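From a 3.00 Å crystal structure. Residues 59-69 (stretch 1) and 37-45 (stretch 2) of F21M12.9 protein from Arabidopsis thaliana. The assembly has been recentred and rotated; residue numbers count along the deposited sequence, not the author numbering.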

ATOM      1  N   ASP A  59       8.138  -5.876  -1.882  1.00 32.16           N
ATOM      2  CA  ASP A  59       7.163  -6.258  -2.901  1.00 32.44           C
ATOM      3  C   ASP A  59       5.750  -5.718  -2.590  1.00 32.57           C
ATOM      4  O   ASP A  59       5.287  -4.763  -3.206  1.00 33.11           O
ATOM      5  CB  ASP A  59       7.103  -7.784  -3.016  1.00 32.37           C
ATOM      6  CG  ASP A  59       7.870  -8.314  -4.192  1.00 33.10           C
ATOM      7  OD1 ASP A  59       8.117  -7.529  -5.126  1.00 35.21           O
ATOM      8  OD2 ASP A  59       8.212  -9.523  -4.203  1.00 33.81           O
ATOM      9  N   ALA A  60       5.072  -6.320  -1.626  1.00 32.25           N
ATOM     10  CA  ALA A  60       3.699  -5.963  -1.360  1.00 32.30           C
ATOM     11  C   ALA A  60       3.550  -4.512  -0.900  1.00 32.33           C
ATOM     12  O   ALA A  60       2.565  -3.867  -1.239  1.00 33.21           O
ATOM     13  CB  ALA A  60       3.079  -6.929  -0.344  1.00 32.41           C
ATOM     14  N   GLU A  61       4.512  -3.989  -0.140  1.00 31.45           N
ATOM     15  CA  GLU A  61       4.442  -2.598   0.290  1.00 30.84           C
ATOM     16  C   GLU A  61       4.290  -1.728  -0.943  1.00 29.94           C
ATOM     17  O   GLU A  61       3.537  -0.758  -0.939  1.00 29.94           O
ATOM     18  CB  GLU A  61       5.684  -2.170   1.082  1.00 30.46           C
ATOM     19  CG  GLU A  61       5.569  -2.311   2.583  1.00 31.19           C
ATOM     20  CD  GLU A  61       6.853  -1.955   3.312  1.00 32.38           C
ATOM     21  OE1 GLU A  61       7.762  -1.395   2.663  1.00 36.08           O
ATOM     22  OE2 GLU A  61       6.973  -2.212   4.533  1.00 33.34           O
ATOM     23  N   ILE A  62       4.998  -2.114  -2.001  1.00 29.18           N
ATOM     24  CA  ILE A  62       5.088  -1.337  -3.226  1.00 28.24           C
ATOM     25  C   ILE A  62       3.878  -1.544  -4.102  1.00 27.77           C
ATOM     26  O   ILE A  62       3.274  -0.569  -4.536  1.00 27.43           O
ATOM     27  CB  ILE A  62       6.375  -1.648  -3.990  1.00 28.30           C
ATOM     28  CG1 ILE A  62       7.581  -1.243  -3.138  1.00 28.12           C
ATOM     29  CG2 ILE A  62       6.389  -0.925  -5.325  1.00 28.81           C
ATOM     30  CD1 ILE A  62       8.913  -1.618  -3.729  1.00 28.26           C
ATOM     31  N   SER A  63       3.506  -2.800  -4.349  1.00 27.45           N
ATOM     32  CA  SER A  63       2.268  -3.081  -5.077  1.00 27.42           C
ATOM     33  C   SER A  63       1.147  -2.256  -4.502  1.00 27.66           C
ATOM     34  O   SER A  63       0.403  -1.616  -5.249  1.00 28.34           O
ATOM     35  CB  SER A  63       1.858  -4.545  -5.006  1.00 27.32           C
ATOM     36  OG  SER A  63       0.604  -4.708  -5.672  1.00 26.70           O
ATOM     37  N   ALA A  64       1.037  -2.272  -3.175  1.00 27.35           N
ATOM     38  CA  ALA A  64       0.015  -1.526  -2.467  1.00 27.15           C
ATOM     39  C   ALA A  64       0.037  -0.071  -2.856  1.00 27.05           C
ATOM     40  O   ALA A  64      -0.988   0.479  -3.205  1.00 27.25           O
ATOM     41  CB  ALA A  64       0.198  -1.674  -0.995  1.00 27.59           C
ATOM     42  N   GLY A  65       1.218   0.534  -2.810  1.00 27.06           N
ATOM     43  CA  GLY A  65       1.431   1.888  -3.311  1.00 27.16           C
ATOM     44  C   GLY A  65       1.149   2.039  -4.801  1.00 27.46           C
ATOM     45  O   GLY A  65       0.458   2.965  -5.210  1.00 27.21           O
ATOM     46  N   ARG A  66       1.660   1.130  -5.624  1.00 27.58           N
ATOM     47  CA  ARG A  66       1.353   1.193  -7.048  1.00 28.19           C
ATOM     48  C   ARG A  66      -0.132   1.198  -7.281  1.00 28.14           C
ATOM     49  O   ARG A  66      -0.584   1.738  -8.274  1.00 28.67           O
ATOM     50  CB  ARG A  66       1.931   0.016  -7.810  1.00 28.43           C
ATOM     51  CG  ARG A  66       3.273   0.273  -8.433  1.00 29.38           C
ATOM     52  CD  ARG A  66       3.602  -0.840  -9.411  1.00 31.43           C
ATOM     53  NE  ARG A  66       4.903  -1.451  -9.053  1.00 34.73           N
ATOM     54  CZ  ARG A  66       5.767  -1.945  -9.947  1.00 34.45           C
ATOM     55  NH1 ARG A  66       5.483  -1.897 -11.275  1.00 34.72           N
ATOM     56  NH2 ARG A  66       6.924  -2.468  -9.506  1.00 34.08           N
ATOM     57  N   THR A  67      -0.894   0.583  -6.383  1.00 27.98           N
ATOM     58  CA  THR A  67      -2.341   0.623  -6.499  1.00 27.87           C
ATOM     59  C   THR A  67      -2.784   2.035  -6.181  1.00 28.37           C
ATOM     60  O   THR A  67      -3.554   2.641  -6.953  1.00 28.64           O
ATOM     61  CB  THR A  67      -3.024  -0.369  -5.575  1.00 27.65           C
ATOM     62  OG1 THR A  67      -2.383  -1.643  -5.694  1.00 28.00           O
ATOM     63  CG2 THR A  67      -4.462  -0.525  -5.962  1.00 27.25           C
ATOM     64  N   ALA A  68      -2.258   2.575  -5.078  1.00 28.05           N
ATOM     65  CA  ALA A  68      -2.593   3.927  -4.654  1.00 28.21           C
ATOM     66  C   ALA A  68      -2.327   5.004  -5.704  1.00 28.71           C
ATOM     67  O   ALA A  68      -3.186   5.826  -5.935  1.00 29.37           O
ATOM     68  CB  ALA A  68      -1.900   4.256  -3.408  1.00 28.24           C
ATOM     69  N   LEU A  69      -1.161   4.996  -6.349  1.00 29.03           N
ATOM     70  CA  LEU A  69      -0.794   6.053  -7.299  1.00 28.94           C
ATOM     71  C   LEU A  69      -1.591   5.931  -8.576  1.00 29.55           C
ATOM     72  O   LEU A  69      -1.913   6.933  -9.217  1.00 29.75           O
ATOM     73  CB  LEU A  69       0.686   5.990  -7.664  1.00 28.62           C
ATOM     74  CG  LEU A  69       1.791   6.266  -6.634  1.00 28.99           C
ATOM     75  CD1 LEU A  69       3.096   5.613  -7.089  1.00 29.18           C
ATOM     76  CD2 LEU A  69       1.983   7.758  -6.488  1.00 30.03           C
TER
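Stretch 2 (37-45) QFTCTVEIG

Most of stretch 2 is an extended β-strand lying across the helix of stretch 1; the two run in broadly the same direction, their axes crossing at -37° and approaching to 7.0 Å. The helix turns its alanines, Ala60, Ala64 and Ala68, toward the strand, and the short side chains of Ala60 and Ala64 meet its backbone directly. In register, Glu61 CA lies 5.5 Å from Cys40 CA and Ala64 CA 5.7 Å from Thr41 CA. From the N-terminal end, Gln37 makes no contact with the helix. Phe38 (chi1 m) starts toward the helix at CB, but its ring leads away, and its carbonyl O meets Ala60 CB at 3.3 Å. Thr39 points away. Cys40 (chi1 m), the residue of the strand most covered by the helix, packs between successive turns: its SG lies 3.8 Å from Glu61 CG and 4.3 Å from Ala60 CB, its CB 4.1 Å from Ala64 CB, and its O 3.5 Å from the same Ala64 CB. Thr41 again faces away. Val42 (chi1 t) places CG2 4.4 Å from Ala64 CB and CG1 4.2 Å from Ala68 CB, so its two methyls bridge one helical turn. Glu43 is out of reach, whereas Ile44 brings CD1 to 4.3 Å from Ala68 CB. Gly45 adds nothing to the contact. No hydrogen bond links the stretches; the 310 Å² interface rests on close packing, with alternate strand residues directed at the helix.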

ATOM      1  N   GLN A  37       2.560 -15.183   3.080  1.00 31.15           N
ATOM      2  CA  GLN A  37       2.290 -14.190   2.066  1.00 31.36           C
ATOM      3  C   GLN A  37       1.695 -12.970   2.748  1.00 31.10           C
ATOM      4  O   GLN A  37       0.669 -13.096   3.424  1.00 31.47           O
ATOM      5  CB  GLN A  37       1.319 -14.788   1.066  1.00 31.29           C
ATOM      6  CG  GLN A  37       1.249 -14.095  -0.280  1.00 32.43           C
ATOM      7  CD  GLN A  37       0.451 -14.918  -1.299  1.00 32.34           C
ATOM      8  OE1 GLN A  37       1.028 -15.603  -2.166  1.00 32.70           O
ATOM      9  NE2 GLN A  37      -0.883 -14.861  -1.187  1.00 33.02           N
ATOM     10  N   PHE A  38       2.353 -11.812   2.591  1.00 30.69           N
ATOM     11  CA  PHE A  38       1.949 -10.538   3.216  1.00 30.45           C
ATOM     12  C   PHE A  38       1.098  -9.706   2.275  1.00 30.64           C
ATOM     13  O   PHE A  38       1.504  -9.466   1.160  1.00 31.46           O
ATOM     14  CB  PHE A  38       3.166  -9.681   3.592  1.00 29.70           C
ATOM     15  CG  PHE A  38       4.286 -10.433   4.248  1.00 30.29           C
ATOM     16  CD1 PHE A  38       5.349 -10.921   3.494  1.00 29.62           C
ATOM     17  CD2 PHE A  38       4.305 -10.631   5.622  1.00 30.75           C
ATOM     18  CE1 PHE A  38       6.399 -11.616   4.089  1.00 28.34           C
ATOM     19  CE2 PHE A  38       5.353 -11.329   6.218  1.00 29.60           C
ATOM     20  CZ  PHE A  38       6.398 -11.824   5.443  1.00 28.77           C
ATOM     21  N   THR A  39      -0.068  -9.252   2.710  1.00 30.64           N
ATOM     22  CA  THR A  39      -0.820  -8.270   1.944  1.00 31.46           C
ATOM     23  C   THR A  39      -0.697  -6.943   2.687  1.00 32.36           C
ATOM     24  O   THR A  39      -0.889  -6.900   3.914  1.00 33.15           O
ATOM     25  CB  THR A  39      -2.300  -8.660   1.842  1.00 31.72           C
ATOM     26  OG1 THR A  39      -2.415  -9.989   1.330  1.00 32.80           O
ATOM     27  CG2 THR A  39      -3.039  -7.749   0.927  1.00 31.70           C
ATOM     28  N   CYS A  40      -0.358  -5.870   1.977  1.00 32.28           N
ATOM     29  CA  CYS A  40      -0.137  -4.577   2.610  1.00 32.91           C
ATOM     30  C   CYS A  40      -1.188  -3.626   2.152  1.00 32.92           C
ATOM     31  O   CYS A  40      -1.727  -3.777   1.068  1.00 33.72           O
ATOM     32  CB  CYS A  40       1.237  -3.993   2.268  1.00 33.11           C
ATOM     33  SG  CYS A  40       2.613  -4.677   3.232  1.00 37.88           S
ATOM     34  N   THR A  41      -1.461  -2.612   2.964  1.00 32.86           N
ATOM     35  CA  THR A  41      -2.536  -1.674   2.675  1.00 32.07           C
ATOM     36  C   THR A  41      -2.129  -0.218   2.865  1.00 32.05           C
ATOM     37  O   THR A  41      -1.316   0.106   3.738  1.00 32.64           O
ATOM     38  CB  THR A  41      -3.725  -2.016   3.521  1.00 31.89           C
ATOM     39  OG1 THR A  41      -4.363  -3.159   2.942  1.00 32.07           O
ATOM     40  CG2 THR A  41      -4.696  -0.874   3.577  1.00 32.57           C
ATOM     41  N   VAL A  42      -2.683   0.647   2.024  1.00 31.26           N
ATOM     42  CA  VAL A  42      -2.462   2.080   2.108  1.00 30.95           C
ATOM     43  C   VAL A  42      -3.803   2.819   2.123  1.00 30.48           C
ATOM     44  O   VAL A  42      -4.600   2.711   1.204  1.00 30.58           O
ATOM     45  CB  VAL A  42      -1.524   2.551   0.965  1.00 31.16           C
ATOM     46  CG1 VAL A  42      -1.511   4.062   0.786  1.00 30.99           C
ATOM     47  CG2 VAL A  42      -0.146   2.079   1.245  1.00 31.69           C
ATOM     48  N   GLU A  43      -4.044   3.559   3.195  1.00 29.96           N
ATOM     49  CA  GLU A  43      -5.283   4.289   3.352  1.00 29.62           C
ATOM     50  C   GLU A  43      -4.976   5.760   3.191  1.00 29.34           C
ATOM     51  O   GLU A  43      -4.174   6.308   3.927  1.00 29.42           O
ATOM     52  CB  GLU A  43      -5.894   3.994   4.728  1.00 29.39           C
ATOM     53  CG  GLU A  43      -7.275   4.559   4.965  1.00 29.44           C
ATOM     54  CD  GLU A  43      -7.781   4.345   6.390  1.00 30.17           C
ATOM     55  OE1 GLU A  43      -6.950   4.276   7.325  1.00 32.59           O
ATOM     56  OE2 GLU A  43      -9.016   4.261   6.587  1.00 30.03           O
ATOM     57  N   ILE A  44      -5.585   6.379   2.188  1.00 29.17           N
ATOM     58  CA  ILE A  44      -5.525   7.817   1.980  1.00 28.94           C
ATOM     59  C   ILE A  44      -6.928   8.267   1.599  1.00 29.35           C
ATOM     60  O   ILE A  44      -7.524   7.732   0.645  1.00 29.35           O
ATOM     61  CB  ILE A  44      -4.586   8.198   0.816  1.00 28.74           C
ATOM     62  CG1 ILE A  44      -3.231   7.510   0.942  1.00 29.12           C
ATOM     63  CG2 ILE A  44      -4.395   9.699   0.749  1.00 28.73           C
ATOM     64  CD1 ILE A  44      -2.562   7.235  -0.381  1.00 29.11           C
ATOM     65  N   GLY A  45      -7.457   9.240   2.337  1.00 29.28           N
ATOM     66  CA  GLY A  45      -8.726   9.874   1.981  1.00 29.41           C
ATOM     67  C   GLY A  45      -9.863   9.305   2.781  1.00 29.60           C
ATOM     68  O   GLY A  45     -10.571  10.014   3.494  1.00 29.98           O
TER